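Local coordinates for protein N-hydroxyarylamine O-acetyltransferase (Bacillus cereus, PDB 4DMO) that catalyses acetyl transfer to arylamines with a non-canonical Cys-His-Glu catalytic triad, and probably also O-acetylates N-hydroxyarylamines, at residues 6-11 with 80-85; 49-53 with 198-202; 86-90 with 114-118; 106-111 with 201-205; 148-154 with 164-169. One frame throughout, in Å; residues are numbered along the deposited sequence.

Interaction 1: 6-11 with 80-85; sequences FQKQFF and YFLKDS
In this buried contact residues 6-11 are helical throughout; 80-84 are the last turn of helix 71-84, and Ser85 is the first residue to leave it. The short axes pass 9.7 Å apart at a signed angle of -124°. Gln7 and Phe81 have the nearest CA atoms, at 5.8 Å. Phe81 (chi1 t) is a knob in a hole lined by Phe6, Gln7, Phe10 and Phe11. Phe10, also t, lies against it in an offset stack, centroids 4.1 Å apart and planes at 17°. Phe11 takes the m rotamer and receives the edge of Phe81 on its face, centroids 5.3 Å apart. Phe6 (t) offers its face to Tyr80 CB, 4.0 Å from the ring centroid. Gln7 (m) runs past Asp84, with Gln7 CG 3.7 Å from Asp84 CB. Ser85 OG (m) turns back to Phe81 O at 2.8 Å. Asp84 also pairs with Lys55, and Ile30 touches Phe10 and Phe81. This is aromatic knob-into-hole packing within the N-terminal helical bundle of the arylamine N-acetyltransferase fold.

Interaction 2: 49-53 with 198-202; sequences NFKEI and ANTAQ
An irregular segment, 49-53, is fastened to helical residues 198-202 by amide side chains. Phe50 to Ile53 are largely extended, with psi between 113° and 175°. The closest CA pair is Ile53 with Asn199, at 5.6 Å. Asn199 (chi1 m) grips the backbone of Ile53 at both its N and its O. Asn199 OD1 accepts from Ile53 N at a short 2.5 Å, nearly straight. Asn199 ND2 gives a weak bond to Ile53 O at 3.5 Å. One turn on, Gln202 reaches out with chi1 and chi2 both t. Gln202 NE2 donates to Lys51 O at 2.8 Å. Water 1 lies 2.8 Å from Gln202 OE1 and makes a weak bond with Lys51 N at 3.4 Å. The two amides thus bond Ile53 N and Lys51 O directly, and Ile53 O weakly, in a segment without regular secondary structure. Glu52 O has its own donor, the side-chain amide of Asn57. Apolar contact is slight: Ile53 CG2 meets Ala198 CB at 3.9 Å. Lys51 points its CB away. The segment links helix 43-46 to helix 55-64; Ile53 also touches Leu58 in the latter and, with Gln202, Tyr72 of helix 71-84.

Interaction 3: 86-90 with 114-118; sequences GFDVH and VLTHH
This is antiparallel strand pairing at the open end of the hairpin formed by strands 88-98 and 103-117, inside the large sheet. The short axes lie 4.8 Å apart, with directions at 159°. His90 and Val114 form a hydrogen-bonded pair: His90 N to Val114 O is 2.8 Å, and Val114 N to His90 O is 2.7 Å. Val89 faces Leu115 as a non-hydrogen-bonded pair, CA atoms 4.5 Å apart, and Val89 CA comes within 3.2 Å of Val114 O. Thr116 N donates to Asp88 O at 3.0 Å. The strand is entered through a Schellman motif. Gly86, at phi 87° and psi -4°, is its C-prime residue and closes helix 71-84; Phe87 N bonds back to Leu82 O. Val89 and Leu115 share a sheet face, buried against helices. Leu115 (t, p) sets CD1 3.4 Å from both Phe87 CB and Val89 CG1. Leu27 touches Phe87 and Leu115, while Leu82 covers Phe87 and Val89. On the other face His90 CB packs on Val114 CG2 at 3.8 Å.

Interaction 4: 106-111 with 201-205; sequences VDSGHI and AQKII
A type II beta turn, Val106 to Gly109, runs into a classic beta bulge and nestles against helix 195-207. Gly109 and His110 both face Gly94 in the bulge. Ser108 occupies the turn at positive phi (64°), and the turn bond from Gly109 N to Val106 O is weak, 3.4 Å. No hydrogen bond spans the two segments; the fit is one of shape. Ala201 is the small bump. Ala201 CB fits between Ser108 O at 3.6 Å and Ile111 CG1 at 3.8 Å, so the backbones come close, with Gly109 CA 4.8 Å from Ala201 CA. Gly109 leaves room: a CB there would lie 3.2 Å from Ile205 CD1. Ile204 (m, t) lays CD1 against the turn, 3.5 Å from Asp107 O. Ile205 (m, m) brings CG1 to 3.9 Å from Gly109 O. His110 turns its CB away from the helix, touches Cys71 and hydrogen-bonds Glu125 through NE2, consistent with the Cys-His-Glu triad. Val106 CG2 rests against two helix side chains, 3.8 Å from Ile204 CG2 and 3.5 Å from Ile205 CD1.

Interaction 5: 148-154 with 164-169; sequences TGDYRIR and ILEMRK
A beta hairpin, strands 149-158 and 163-168, flanks the pocket that holds the sulfonate ligand KH2. The side chain of Glu166 is about 5 Å from the bound KH2. The strands are antiparallel, short axes 4.5 Å apart and directions at 159°. Asp150-Arg168, Arg152-Glu166 and Arg154-Ile164 are hydrogen-bonded pairs. Tyr151-Met167 and Ile153-Leu165 lie between them as non-hydrogen-bonded pairs. The shortest backbone bond is Asp150 N to Arg168 O, 2.5 Å. Gly149 opens the strand at phi 144°, where a CB would clash with Arg168 O. One face is charged. With chi1 p for Arg152 and m for Arg154, Glu166 OE1 accepts from Arg152 NE at 2.8 Å and from Arg154 NE at 2.7 Å, while Glu166 OE2 takes Arg154 NH2 at 2.7 Å. Asp150 OD2 bridges Arg168 NH1 at 3.0 Å. The other face is largely apolar: Tyr151 CD2 meets Met167 CB at 3.6 Å, and Ile153 CG1 meets Leu165 CD1 at 4.1 Å. Glu166 thus partly offsets two arginines, and Arg154 has a second carboxylate partner in Glu156. Glu166 ties down one side of the Arg152 guanidinium, while Arg152 also makes a cation-pi contact with Trp182 of the ligand pocket.

Interactions 1 and 4 are buried, the first through aromatic rings and the second through aliphatic branches; neither has a clear hydrogen bond across it. Interactions 2, 3 and 5 are partly buried and draw on polar bonds, but differently. Interaction 2 uses side-chain amides and a water, interaction 3 backbone pairing, and interaction 5 backbone pairing plus salt bridges. Helix 195-207 serves interactions 2 and 4; their segments overlap at Ala201 and Gln202, of which Gln202 works in interaction 2 and Ala201 in interaction 4. Interaction 3 follows interaction 1 directly, as helix 71-84 gives way to strand 88-98. Interactions 3, 4 and 5 all reach the eight-stranded sheet. Interactions 2 and 5 lie on opposite sides of the chain's centre, their own centres about 27 Å apart.

Interaction 1: 6-11 with 80-85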
# COMPACT_ATOMS: atom_id res chain seq x y z
N PHE A 6 0.79 19.40 1.98
CA PHE A 6 0.74 17.95 1.89
C PHE A 6 0.07 17.37 3.12
O PHE A 6 -0.85 16.57 3.00
CB PHE A 6 2.13 17.34 1.69
CG PHE A 6 2.10 15.93 1.17
CD1 PHE A 6 2.28 15.68 -0.19
CD2 PHE A 6 1.86 14.85 2.01
CE1 PHE A 6 2.23 14.38 -0.68
CE2 PHE A 6 1.81 13.55 1.52
CZ PHE A 6 1.98 13.32 0.18
N GLN A 7 0.53 17.78 4.30
CA GLN A 7 -0.04 17.32 5.57
C GLN A 7 -1.54 17.64 5.69
O GLN A 7 -2.35 16.80 6.13
CB GLN A 7 0.70 17.96 6.74
CG GLN A 7 2.11 17.43 6.95
CD GLN A 7 2.76 17.99 8.22
OE1 GLN A 7 3.42 19.04 8.18
NE2 GLN A 7 2.57 17.30 9.35
N LYS A 8 -1.91 18.85 5.32
CA LYS A 8 -3.30 19.26 5.46
C LYS A 8 -4.22 18.43 4.54
O LYS A 8 -5.26 17.93 4.98
CB LYS A 8 -3.45 20.75 5.14
CG LYS A 8 -4.82 21.31 5.44
CD LYS A 8 -4.96 22.77 4.99
CE LYS A 8 -6.41 23.30 5.16
NZ LYS A 8 -6.59 24.64 4.52
N GLN A 9 -3.82 18.28 3.29
CA GLN A 9 -4.58 17.48 2.33
C GLN A 9 -4.64 16.02 2.74
O GLN A 9 -5.63 15.33 2.48
CB GLN A 9 -3.96 17.61 0.95
CG GLN A 9 -3.80 19.04 0.50
CD GLN A 9 -4.70 19.37 -0.66
OE1 GLN A 9 -5.85 18.91 -0.72
NE2 GLN A 9 -4.17 20.16 -1.59
N PHE A 10 -3.58 15.56 3.40
CA PHE A 10 -3.50 14.20 3.88
C PHE A 10 -4.50 13.96 5.01
O PHE A 10 -5.25 13.00 4.96
CB PHE A 10 -2.07 13.89 4.32
CG PHE A 10 -1.80 12.43 4.55
CD1 PHE A 10 -1.28 11.63 3.55
CD2 PHE A 10 -2.04 11.86 5.79
CE1 PHE A 10 -1.03 10.28 3.77
CE2 PHE A 10 -1.80 10.52 6.01
CZ PHE A 10 -1.31 9.73 4.99
N PHE A 11 -4.50 14.80 6.04
CA PHE A 11 -5.49 14.63 7.11
C PHE A 11 -6.91 14.69 6.49
O PHE A 11 -7.79 13.89 6.83
CB PHE A 11 -5.35 15.73 8.18
CG PHE A 11 -4.09 15.64 9.01
CD1 PHE A 11 -3.15 16.66 8.97
CD2 PHE A 11 -3.84 14.56 9.83
CE1 PHE A 11 -1.99 16.60 9.74
CE2 PHE A 11 -2.69 14.50 10.59
CZ PHE A 11 -1.76 15.52 10.54
N TYR A 80 6.13 10.77 2.37
CA TYR A 80 6.13 12.25 2.36
C TYR A 80 5.37 12.84 3.53
O TYR A 80 5.85 13.78 4.17
CB TYR A 80 5.58 12.84 1.06
CG TYR A 80 6.44 12.53 -0.15
CD1 TYR A 80 7.75 12.98 -0.24
CD2 TYR A 80 5.95 11.75 -1.18
CE1 TYR A 80 8.51 12.66 -1.32
CE2 TYR A 80 6.69 11.44 -2.25
CZ TYR A 80 7.98 11.89 -2.33
OH TYR A 80 8.73 11.56 -3.43
N PHE A 81 4.23 12.27 3.86
CA PHE A 81 3.49 12.73 5.01
C PHE A 81 4.33 12.59 6.27
O PHE A 81 4.36 13.51 7.10
CB PHE A 81 2.23 11.93 5.22
CG PHE A 81 1.55 12.24 6.51
CD1 PHE A 81 0.82 13.39 6.65
CD2 PHE A 81 1.67 11.39 7.59
CE1 PHE A 81 0.19 13.69 7.85
CE2 PHE A 81 1.06 11.69 8.79
CZ PHE A 81 0.31 12.84 8.91
N LEU A 82 5.00 11.44 6.40
CA LEU A 82 5.78 11.14 7.62
C LEU A 82 6.99 12.07 7.73
O LEU A 82 7.32 12.53 8.81
CB LEU A 82 6.23 9.67 7.65
CG LEU A 82 5.09 8.66 7.87
CD1 LEU A 82 5.58 7.23 7.82
CD2 LEU A 82 4.38 8.91 9.19
N LYS A 83 7.62 12.35 6.59
CA LYS A 83 8.76 13.25 6.51
C LYS A 83 8.39 14.68 6.94
O LYS A 83 9.10 15.27 7.76
CB LYS A 83 9.27 13.26 5.07
CG LYS A 83 10.71 13.66 4.85
CD LYS A 83 11.10 13.20 3.45
CE LYS A 83 12.29 13.93 2.85
NZ LYS A 83 12.11 14.11 1.35
N ASP A 84 7.31 15.24 6.38
CA ASP A 84 6.84 16.57 6.79
C ASP A 84 6.43 16.62 8.26
O ASP A 84 6.47 17.67 8.89
CB ASP A 84 5.66 17.04 5.96
CG ASP A 84 6.05 17.41 4.57
OD1 ASP A 84 7.27 17.38 4.28
OD2 ASP A 84 5.15 17.70 3.77
N SER A 85 6.01 15.47 8.79
CA SER A 85 5.62 15.37 10.19
C SER A 85 6.83 15.21 11.11
O SER A 85 6.67 14.91 12.29
CB SER A 85 4.67 14.19 10.41
OG SER A 85 3.48 14.35 9.64

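Interaction 2: 49-53 with 198-202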
# COMPACT_ATOMS: atom_id res chain seq x y z
N ASN A 49 -2.18 6.95 -17.93
CA ASN A 49 -1.97 8.32 -17.46
C ASN A 49 -1.26 8.37 -16.13
O ASN A 49 -1.44 9.31 -15.36
CB ASN A 49 -3.29 9.14 -17.41
CG ASN A 49 -4.43 8.45 -16.62
OD1 ASN A 49 -4.22 7.50 -15.87
ND2 ASN A 49 -5.64 8.94 -16.84
N PHE A 50 -0.45 7.35 -15.87
CA PHE A 50 0.45 7.39 -14.72
C PHE A 50 1.46 8.54 -14.92
O PHE A 50 1.72 8.97 -16.04
CB PHE A 50 1.18 6.05 -14.50
CG PHE A 50 1.94 5.53 -15.71
CD1 PHE A 50 3.29 5.83 -15.89
CD2 PHE A 50 1.31 4.73 -16.65
CE1 PHE A 50 3.99 5.35 -17.01
CE2 PHE A 50 1.99 4.26 -17.76
CZ PHE A 50 3.35 4.55 -17.93
N LYS A 51 1.98 9.08 -13.82
CA LYS A 51 2.99 10.13 -13.91
C LYS A 51 4.19 9.72 -13.10
O LYS A 51 4.19 8.69 -12.41
CB LYS A 51 2.47 11.46 -13.36
CG LYS A 51 1.34 12.07 -14.12
CD LYS A 51 1.00 13.42 -13.51
CE LYS A 51 -0.21 14.03 -14.19
NZ LYS A 51 0.03 15.45 -14.53
N GLU A 52 5.21 10.56 -13.21
CA GLU A 52 6.40 10.45 -12.41
C GLU A 52 6.00 10.39 -10.94
O GLU A 52 5.11 11.09 -10.48
CB GLU A 52 7.30 11.66 -12.68
CG GLU A 52 8.74 11.49 -12.26
CD GLU A 52 9.43 12.84 -12.09
OE1 GLU A 52 8.88 13.86 -12.56
OE2 GLU A 52 10.52 12.89 -11.47
N ILE A 53 6.68 9.54 -10.19
CA ILE A 53 6.42 9.45 -8.77
C ILE A 53 7.11 10.62 -8.08
O ILE A 53 8.34 10.70 -8.06
CB ILE A 53 6.94 8.12 -8.19
CG1 ILE A 53 6.30 6.96 -8.90
CG2 ILE A 53 6.70 8.05 -6.69
CD1 ILE A 53 4.80 7.05 -9.00
N ALA A 198 11.61 4.42 -7.01
CA ALA A 198 10.15 4.35 -7.07
C ALA A 198 9.65 4.44 -8.50
O ALA A 198 8.76 3.69 -8.91
CB ALA A 198 9.55 5.42 -6.23
N ASN A 199 10.25 5.33 -9.30
CA ASN A 199 9.84 5.47 -10.68
C ASN A 199 10.19 4.24 -11.45
O ASN A 199 9.45 3.80 -12.32
CB ASN A 199 10.43 6.72 -11.33
CG ASN A 199 9.72 7.98 -10.87
OD1 ASN A 199 8.56 8.19 -11.19
ND2 ASN A 199 10.40 8.80 -10.08
N THR A 200 11.31 3.64 -11.09
CA THR A 200 11.74 2.39 -11.70
C THR A 200 10.82 1.22 -11.37
O THR A 200 10.56 0.34 -12.21
CB THR A 200 13.21 2.10 -11.29
OG1 THR A 200 14.06 2.99 -12.05
CG2 THR A 200 13.62 0.64 -11.56
N ALA A 201 10.30 1.19 -10.15
CA ALA A 201 9.34 0.15 -9.79
C ALA A 201 8.08 0.33 -10.63
O ALA A 201 7.50 -0.64 -11.16
CB ALA A 201 9.02 0.20 -8.29
N GLN A 202 7.66 1.57 -10.79
CA GLN A 202 6.51 1.88 -11.65
C GLN A 202 6.70 1.36 -13.06
O GLN A 202 5.84 0.66 -13.59
CB GLN A 202 6.25 3.40 -11.69
CG GLN A 202 4.97 3.78 -12.48
CD GLN A 202 4.52 5.22 -12.22
OE1 GLN A 202 3.42 5.46 -11.69
NE2 GLN A 202 5.36 6.18 -12.60
O HOH W 1 1.72 7.51 -10.85

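Interaction 3: 86-90 with 114-118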
# COMPACT_ATOMS: atom_id res chain seq x y z
N GLY A 86 8.03 15.38 10.57
CA GLY A 86 9.23 15.38 11.41
C GLY A 86 9.85 14.01 11.67
O GLY A 86 10.89 13.93 12.32
N PHE A 87 9.23 12.93 11.19
CA PHE A 87 9.80 11.58 11.37
C PHE A 87 11.01 11.30 10.50
O PHE A 87 11.10 11.77 9.37
CB PHE A 87 8.78 10.52 11.06
CG PHE A 87 7.68 10.46 12.02
CD1 PHE A 87 6.50 11.11 11.76
CD2 PHE A 87 7.80 9.74 13.19
CE1 PHE A 87 5.46 11.04 12.64
CE2 PHE A 87 6.77 9.68 14.07
CZ PHE A 87 5.59 10.33 13.79
N ASP A 88 11.91 10.46 11.00
CA ASP A 88 13.08 10.05 10.26
C ASP A 88 12.78 8.80 9.44
O ASP A 88 12.79 7.67 9.95
CB ASP A 88 14.25 9.79 11.20
CG ASP A 88 15.51 9.39 10.46
OD1 ASP A 88 15.49 9.49 9.21
OD2 ASP A 88 16.51 9.01 11.12
N VAL A 89 12.46 9.03 8.16
CA VAL A 89 11.93 7.99 7.28
C VAL A 89 12.76 7.78 6.03
O VAL A 89 13.48 8.67 5.56
CB VAL A 89 10.46 8.30 6.88
CG1 VAL A 89 9.53 8.04 8.06
CG2 VAL A 89 10.31 9.71 6.36
N HIS A 90 12.64 6.58 5.47
CA HIS A 90 13.38 6.23 4.26
C HIS A 90 12.58 5.24 3.41
O HIS A 90 11.82 4.45 3.93
CB HIS A 90 14.73 5.61 4.66
CG HIS A 90 15.46 6.39 5.71
ND1 HIS A 90 16.32 7.43 5.42
CD2 HIS A 90 15.46 6.28 7.07
CE1 HIS A 90 16.80 7.94 6.54
NE2 HIS A 90 16.29 7.26 7.56
N VAL A 114 10.59 2.80 5.69
CA VAL A 114 11.06 2.44 7.03
C VAL A 114 11.19 3.71 7.88
O VAL A 114 11.57 4.79 7.39
CB VAL A 114 12.39 1.66 7.03
CG1 VAL A 114 12.24 0.36 6.24
CG2 VAL A 114 13.47 2.53 6.46
N LEU A 115 10.81 3.56 9.14
CA LEU A 115 10.75 4.66 10.09
C LEU A 115 11.62 4.35 11.32
O LEU A 115 11.60 3.25 11.86
CB LEU A 115 9.30 4.89 10.53
CG LEU A 115 9.19 5.86 11.72
CD1 LEU A 115 9.66 7.24 11.33
CD2 LEU A 115 7.77 5.95 12.26
N THR A 116 12.37 5.36 11.75
CA THR A 116 13.19 5.29 12.93
C THR A 116 12.55 6.06 14.07
O THR A 116 12.36 7.27 13.98
CB THR A 116 14.55 5.91 12.66
OG1 THR A 116 15.19 5.19 11.61
CG2 THR A 116 15.42 5.88 13.88
N HIS A 117 12.24 5.35 15.14
CA HIS A 117 11.74 5.96 16.35
C HIS A 117 12.51 5.44 17.56
O HIS A 117 12.64 4.23 17.73
CB HIS A 117 10.27 5.66 16.51
CG HIS A 117 9.66 6.25 17.74
ND1 HIS A 117 9.54 7.62 17.93
CD2 HIS A 117 9.12 5.68 18.84
CE1 HIS A 117 8.97 7.85 19.09
NE2 HIS A 117 8.70 6.69 19.67
N HIS A 118 13.01 6.34 18.39
CA HIS A 118 13.73 5.94 19.61
C HIS A 118 14.80 4.91 19.26
O HIS A 118 14.91 3.88 19.91
CB HIS A 118 12.76 5.33 20.65
CG HIS A 118 11.82 6.33 21.29
ND1 HIS A 118 10.92 5.98 22.28
CD2 HIS A 118 11.65 7.66 21.08
CE1 HIS A 118 10.23 7.05 22.64
NE2 HIS A 118 10.66 8.08 21.94

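Interaction 4: 106-111 with 201-205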
# COMPACT_ATOMS: atom_id res chain seq x y z
N VAL A 106 7.73 -9.88 -10.17
CA VAL A 106 8.72 -9.13 -10.91
C VAL A 106 9.71 -8.50 -9.96
O VAL A 106 9.35 -7.99 -8.89
CB VAL A 106 8.09 -8.03 -11.81
CG1 VAL A 106 7.41 -8.68 -12.96
CG2 VAL A 106 7.13 -7.14 -11.03
N ASP A 107 10.98 -8.52 -10.39
CA ASP A 107 12.09 -8.04 -9.57
C ASP A 107 11.97 -6.55 -9.28
O ASP A 107 11.77 -5.75 -10.19
CB ASP A 107 13.42 -8.32 -10.27
CG ASP A 107 14.58 -8.01 -9.41
OD1 ASP A 107 15.01 -6.84 -9.39
OD2 ASP A 107 15.03 -8.92 -8.70
N SER A 108 12.08 -6.19 -8.01
CA SER A 108 12.13 -4.80 -7.58
C SER A 108 10.86 -4.07 -7.90
O SER A 108 10.86 -2.87 -8.18
CB SER A 108 13.34 -4.12 -8.20
OG SER A 108 14.52 -4.79 -7.82
N GLY A 109 9.76 -4.81 -7.82
CA GLY A 109 8.44 -4.26 -8.04
C GLY A 109 7.84 -3.60 -6.80
O GLY A 109 6.83 -2.91 -6.90
N HIS A 110 8.46 -3.78 -5.64
CA HIS A 110 7.87 -3.24 -4.43
C HIS A 110 8.66 -2.08 -3.86
O HIS A 110 9.89 -2.02 -3.90
CB HIS A 110 7.72 -4.33 -3.34
CG HIS A 110 6.84 -3.93 -2.19
ND1 HIS A 110 5.47 -3.97 -2.26
CD2 HIS A 110 7.14 -3.50 -0.93
CE1 HIS A 110 4.95 -3.59 -1.10
NE2 HIS A 110 5.95 -3.32 -0.27
N ILE A 111 7.92 -1.15 -3.29
CA ILE A 111 8.51 -0.05 -2.55
C ILE A 111 7.80 0.04 -1.24
O ILE A 111 6.61 -0.18 -1.18
CB ILE A 111 8.33 1.27 -3.26
CG1 ILE A 111 9.06 1.26 -4.59
CG2 ILE A 111 8.78 2.44 -2.37
CD1 ILE A 111 10.55 1.25 -4.48
N ALA A 201 10.30 1.19 -10.15
CA ALA A 201 9.34 0.15 -9.79
C ALA A 201 8.08 0.33 -10.63
O ALA A 201 7.50 -0.64 -11.16
CB ALA A 201 9.02 0.20 -8.29
N GLN A 202 7.66 1.57 -10.79
CA GLN A 202 6.51 1.88 -11.65
C GLN A 202 6.70 1.36 -13.06
O GLN A 202 5.84 0.66 -13.59
CB GLN A 202 6.25 3.40 -11.69
CG GLN A 202 4.97 3.78 -12.48
CD GLN A 202 4.52 5.22 -12.22
OE1 GLN A 202 3.42 5.46 -11.69
NE2 GLN A 202 5.36 6.18 -12.60
N LYS A 203 7.84 1.69 -13.65
CA LYS A 203 8.13 1.29 -15.01
C LYS A 203 8.04 -0.20 -15.08
O LYS A 203 7.46 -0.74 -16.02
CB LYS A 203 9.52 1.78 -15.44
CG LYS A 203 9.81 1.64 -16.96
CD LYS A 203 11.27 2.07 -17.33
CE LYS A 203 11.63 1.84 -18.83
NZ LYS A 203 10.94 2.79 -19.79
N ILE A 204 8.63 -0.88 -14.11
CA ILE A 204 8.61 -2.33 -14.08
C ILE A 204 7.17 -2.85 -14.04
O ILE A 204 6.78 -3.69 -14.84
CB ILE A 204 9.40 -2.88 -12.87
CG1 ILE A 204 10.89 -2.67 -13.11
CG2 ILE A 204 9.11 -4.35 -12.67
CD1 ILE A 204 11.72 -2.64 -11.85
N ILE A 205 6.38 -2.34 -13.10
CA ILE A 205 5.00 -2.80 -12.96
C ILE A 205 4.14 -2.37 -14.17
O ILE A 205 3.27 -3.12 -14.64
CB ILE A 205 4.38 -2.29 -11.60
CG1 ILE A 205 5.06 -2.94 -10.38
CG2 ILE A 205 2.89 -2.52 -11.57
CD1 ILE A 205 5.05 -4.45 -10.33

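Interaction 5: 148-154 with 164-169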
# COMPACT_ATOMS: atom_id res chain seq x y z
N THR A 148 -6.30 -7.95 8.98
CA THR A 148 -5.94 -8.57 7.69
C THR A 148 -5.04 -9.81 7.88
O THR A 148 -4.85 -10.58 6.94
CB THR A 148 -5.26 -7.58 6.74
OG1 THR A 148 -3.94 -7.28 7.21
CG2 THR A 148 -6.08 -6.31 6.62
N GLY A 149 -4.51 -10.00 9.08
CA GLY A 149 -3.65 -11.14 9.32
C GLY A 149 -2.54 -10.81 10.26
O GLY A 149 -2.57 -9.73 10.87
N ASP A 150 -1.57 -11.72 10.41
CA ASP A 150 -0.42 -11.49 11.30
C ASP A 150 0.83 -11.12 10.49
O ASP A 150 1.03 -11.66 9.42
CB ASP A 150 -0.12 -12.75 12.12
CG ASP A 150 -1.09 -12.95 13.28
OD1 ASP A 150 -2.31 -12.75 13.08
OD2 ASP A 150 -0.62 -13.31 14.38
N TYR A 151 1.68 -10.23 11.03
CA TYR A 151 2.85 -9.74 10.29
C TYR A 151 4.07 -9.62 11.16
O TYR A 151 3.96 -9.20 12.30
CB TYR A 151 2.57 -8.36 9.66
CG TYR A 151 1.42 -8.39 8.70
CD1 TYR A 151 0.11 -8.29 9.15
CD2 TYR A 151 1.64 -8.56 7.34
CE1 TYR A 151 -0.95 -8.32 8.26
CE2 TYR A 151 0.58 -8.61 6.44
CZ TYR A 151 -0.71 -8.47 6.92
OH TYR A 151 -1.77 -8.52 6.04
N ARG A 152 5.24 -9.98 10.63
CA ARG A 152 6.49 -9.85 11.38
C ARG A 152 7.65 -9.74 10.42
O ARG A 152 7.61 -10.25 9.29
CB ARG A 152 6.70 -11.06 12.32
CG ARG A 152 7.37 -12.25 11.65
CD ARG A 152 7.45 -13.51 12.52
NE ARG A 152 7.77 -14.71 11.73
CZ ARG A 152 7.77 -15.96 12.19
NH1 ARG A 152 7.47 -16.21 13.47
NH2 ARG A 152 8.05 -16.99 11.39
N ILE A 153 8.71 -9.12 10.90
CA ILE A 153 9.91 -8.99 10.10
C ILE A 153 10.97 -9.98 10.56
O ILE A 153 11.10 -10.23 11.74
CB ILE A 153 10.48 -7.57 10.25
CG1 ILE A 153 9.53 -6.57 9.59
CG2 ILE A 153 11.89 -7.51 9.67
CD1 ILE A 153 9.97 -5.15 9.77
N ARG A 154 11.72 -10.54 9.62
CA ARG A 154 12.89 -11.33 9.99
C ARG A 154 14.05 -10.92 9.13
O ARG A 154 13.90 -10.63 7.94
CB ARG A 154 12.61 -12.84 9.87
CG ARG A 154 11.62 -13.35 10.91
CD ARG A 154 11.78 -14.86 11.17
NE ARG A 154 11.33 -15.68 10.04
CZ ARG A 154 12.13 -16.36 9.21
NH1 ARG A 154 13.45 -16.35 9.35
NH2 ARG A 154 11.61 -17.05 8.20
N ILE A 164 12.84 -9.71 5.37
CA ILE A 164 11.60 -10.24 4.84
C ILE A 164 10.45 -9.79 5.70
O ILE A 164 10.61 -9.58 6.91
CB ILE A 164 11.57 -11.79 4.75
CG1 ILE A 164 11.56 -12.43 6.14
CG2 ILE A 164 12.74 -12.31 3.90
CD1 ILE A 164 11.48 -13.99 6.09
N LEU A 165 9.31 -9.64 5.04
CA LEU A 165 8.04 -9.46 5.72
C LEU A 165 7.24 -10.72 5.56
O LEU A 165 6.86 -11.10 4.44
CB LEU A 165 7.27 -8.28 5.15
CG LEU A 165 5.97 -8.14 5.91
CD1 LEU A 165 6.25 -7.60 7.29
CD2 LEU A 165 4.97 -7.27 5.18
N GLU A 166 7.01 -11.38 6.69
CA GLU A 166 6.25 -12.61 6.73
C GLU A 166 4.87 -12.32 7.26
O GLU A 166 4.64 -11.38 7.98
CB GLU A 166 6.94 -13.61 7.67
CG GLU A 166 7.87 -14.57 7.00
CD GLU A 166 8.63 -15.40 8.01
OE1 GLU A 166 8.87 -14.88 9.12
OE2 GLU A 166 8.96 -16.56 7.71
N MET A 167 3.94 -13.18 6.91
CA MET A 167 2.57 -12.97 7.31
C MET A 167 1.76 -14.26 7.35
O MET A 167 2.08 -15.27 6.69
CB MET A 167 1.89 -12.02 6.33
CG MET A 167 1.63 -12.64 4.95
SD MET A 167 1.16 -11.45 3.66
CE MET A 167 0.99 -12.51 2.21
N ARG A 168 0.66 -14.20 8.09
CA ARG A 168 -0.32 -15.26 7.99
C ARG A 168 -1.73 -14.74 8.21
O ARG A 168 -1.94 -13.79 8.97
CB ARG A 168 0.06 -16.36 8.98
CG ARG A 168 0.22 -15.90 10.39
CD ARG A 168 0.88 -17.01 11.22
NE ARG A 168 0.04 -17.56 12.29
CZ ARG A 168 -0.05 -17.06 13.51
NH1 ARG A 168 0.61 -15.96 13.84
NH2 ARG A 168 -0.82 -17.65 14.41
N LYS A 169 -2.69 -15.37 7.52
CA LYS A 169 -4.12 -15.24 7.83
C LYS A 169 -4.78 -14.06 7.13
O LYS A 169 -6.01 -14.01 7.04
CB LYS A 169 -4.33 -15.08 9.33
CG LYS A 169 -3.83 -16.23 10.22
CD LYS A 169 -3.82 -15.74 11.69
CE LYS A 169 -3.86 -16.86 12.71
NZ LYS A 169 -3.76 -16.28 14.08